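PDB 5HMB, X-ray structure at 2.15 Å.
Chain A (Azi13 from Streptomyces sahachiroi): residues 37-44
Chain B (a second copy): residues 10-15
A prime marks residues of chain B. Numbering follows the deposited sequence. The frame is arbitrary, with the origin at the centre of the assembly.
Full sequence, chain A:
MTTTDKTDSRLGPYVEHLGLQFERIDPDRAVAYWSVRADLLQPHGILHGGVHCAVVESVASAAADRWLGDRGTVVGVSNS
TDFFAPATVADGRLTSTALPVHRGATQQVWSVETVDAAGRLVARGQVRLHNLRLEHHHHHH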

# COMPACT_ATOMS: atom_id res chain seq x y z
N ARG A 37 13.22 -11.88 -19.27
CA ARG A 37 13.25 -12.26 -20.67
C ARG A 37 13.01 -11.03 -21.52
O ARG A 37 12.49 -10.02 -21.05
CB ARG A 37 12.19 -13.32 -21.03
CG ARG A 37 12.34 -14.65 -20.33
CD ARG A 37 11.36 -15.68 -20.92
NE ARG A 37 10.08 -15.09 -21.29
CZ ARG A 37 8.92 -15.36 -20.69
NH1 ARG A 37 8.87 -16.23 -19.69
NH2 ARG A 37 7.80 -14.78 -21.09
N ALA A 38 13.38 -11.13 -22.80
CA ALA A 38 13.26 -10.00 -23.71
C ALA A 38 11.82 -9.51 -23.81
O ALA A 38 11.56 -8.30 -23.82
CB ALA A 38 13.79 -10.39 -25.09
N ASP A 39 10.85 -10.43 -23.87
CA ASP A 39 9.45 -10.05 -24.01
C ASP A 39 8.83 -9.54 -22.72
O ASP A 39 7.70 -9.04 -22.75
CB ASP A 39 8.62 -11.23 -24.54
CG ASP A 39 8.80 -12.48 -23.70
OD1 ASP A 39 9.87 -12.64 -23.08
OD2 ASP A 39 7.87 -13.32 -23.67
N LEU A 40 9.53 -9.64 -21.59
CA LEU A 40 9.02 -9.16 -20.31
C LEU A 40 9.56 -7.78 -19.96
O LEU A 40 9.28 -7.28 -18.86
CB LEU A 40 9.37 -10.15 -19.20
CG LEU A 40 8.87 -11.57 -19.40
CD1 LEU A 40 9.24 -12.47 -18.22
CD2 LEU A 40 7.35 -11.56 -19.62
N LEU A 41 10.30 -7.14 -20.86
CA LEU A 41 10.97 -5.89 -20.56
C LEU A 41 10.11 -4.69 -20.92
O LEU A 41 9.20 -4.77 -21.75
CB LEU A 41 12.29 -5.79 -21.33
CG LEU A 41 13.31 -6.89 -21.08
CD1 LEU A 41 14.39 -6.85 -22.14
CD2 LEU A 41 13.91 -6.72 -19.70
N GLN A 42 10.43 -3.57 -20.29
CA GLN A 42 9.86 -2.27 -20.62
C GLN A 42 10.86 -1.49 -21.46
O GLN A 42 12.03 -1.87 -21.58
CB GLN A 42 9.49 -1.54 -19.33
CG GLN A 42 10.63 -1.30 -18.36
CD GLN A 42 10.19 -0.48 -17.15
OE1 GLN A 42 9.09 -0.69 -16.60
NE2 GLN A 42 11.03 0.46 -16.75
N PRO A 43 10.44 -0.38 -22.10
CA PRO A 43 11.23 0.20 -23.20
C PRO A 43 12.73 0.40 -22.97
O PRO A 43 13.47 0.45 -23.97
CB PRO A 43 10.52 1.54 -23.43
CG PRO A 43 9.09 1.21 -23.19
CD PRO A 43 9.09 0.21 -22.05
N HIS A 44 13.23 0.53 -21.74
CA HIS A 44 14.64 0.81 -21.52
C HIS A 44 15.44 -0.41 -21.06
O HIS A 44 16.43 -0.27 -20.34
CB HIS A 44 14.81 1.96 -20.53
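Chain B (10-15) RLGPYV

Residues 38 to 40 of chain A form a short 3-10 turn, held by a backbone hydrogen bond from Leu40 N to Arg37 O (3.0 Å) and a weak one from Leu41 N to Ala38 O (3.4 Å). Chain B approaches as a loop that becomes a helix at Pro13′, with Gly12′ at the N-cap position. Overall the two stretches run obliquely in roughly opposite directions, although locally Asp39 and Leu40 follow Pro13′ and Tyr14′ in the same order: the CA of Pro43 lies 4.9 Å from the CA of Gly12′, the CA of Asp39 5.0 Å from the CA of Pro13′ and the CA of Leu40 5.1 Å from the CA of Tyr14′. No direct hydrogen bond joins the modelled atoms of the two stretches. Instead, a water accepts from Val15′ N (3.1 Å) and donates to Leu41 O (2.8 Å), linking the first turn of the helix to a chain A carbonyl.

Gly12′ has phi/psi of 111/161°, where a CB would jam against the preceding carbonyl oxygen; it would also lie only 3.1 Å from Pro43 CD, so glycine suits both these backbone angles and the close packing. Pro13′ follows in the first turn of the helix, where a proline's lack of an amide hydrogen costs no helical hydrogen bond. Its ring packs against chain A carbonyls, with CD 3.1 Å from Leu41 O and CG 3.3 Å from Ala38 O. Pro43 makes a similar contact in return, its CG 3.3 Å from Leu11′ O.

Tyr14′ points its CA-to-CB bond toward chain A. Leu40 starts away from chain B, but its end comes nearer, bringing CD2 to 3.8 Å from Tyr14′ CD1 in an apolar contact between two buried residues. Asp39 turns its carboxylate away and pairs with Arg37 instead: Arg37 NE to Asp39 OD1 and Arg37 NH2 to Asp39 OD2 are both 3.0 Å, a two-pronged salt bridge spanning the start of the turn.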

# COMPACT_ATOMS: atom_id res chain seq x y z
N ARG B 10 5.16 0.08 -29.74
CA ARG B 10 6.05 1.21 -29.53
C ARG B 10 6.21 1.52 -28.04
O ARG B 10 6.91 2.45 -27.66
CB ARG B 10 5.53 2.44 -30.28
N LEU B 11 5.55 0.71 -27.20
CA LEU B 11 5.55 0.90 -25.75
C LEU B 11 6.22 -0.26 -25.01
O LEU B 11 6.17 -0.31 -23.77
CB LEU B 11 4.12 1.10 -25.23
N GLY B 12 6.84 -1.19 -25.73
CA GLY B 12 7.50 -2.31 -25.11
C GLY B 12 6.77 -3.61 -25.38
O GLY B 12 5.59 -3.63 -25.73
N PRO B 13 7.47 -4.72 -25.21
CA PRO B 13 6.89 -6.03 -25.55
C PRO B 13 5.88 -6.57 -24.53
O PRO B 13 4.97 -7.32 -24.92
CB PRO B 13 8.13 -6.94 -25.63
CG PRO B 13 9.13 -6.28 -24.73
CD PRO B 13 8.91 -4.81 -24.88
N TYR B 14 6.03 -6.24 -23.24
CA TYR B 14 5.03 -6.70 -22.28
C TYR B 14 3.73 -5.94 -22.45
O TYR B 14 2.65 -6.53 -22.42
CB TYR B 14 5.55 -6.59 -20.83
CG TYR B 14 4.76 -7.44 -19.84
CD1 TYR B 14 4.69 -8.83 -19.98
CD2 TYR B 14 4.07 -6.86 -18.78
CE1 TYR B 14 3.96 -9.62 -19.08
CE2 TYR B 14 3.33 -7.65 -17.88
CZ TYR B 14 3.28 -9.02 -18.04
N VAL B 15 3.81 -4.63 -22.67
CA VAL B 15 2.60 -3.85 -22.92
C VAL B 15 1.87 -4.38 -24.15
O VAL B 15 0.63 -4.47 -24.16
CB VAL B 15 2.95 -2.36 -23.06
CG1 VAL B 15 1.72 -1.59 -23.49
CG2 VAL B 15 3.47 -1.84 -21.74
O HOH W 1 6.75 -3.62 -22.37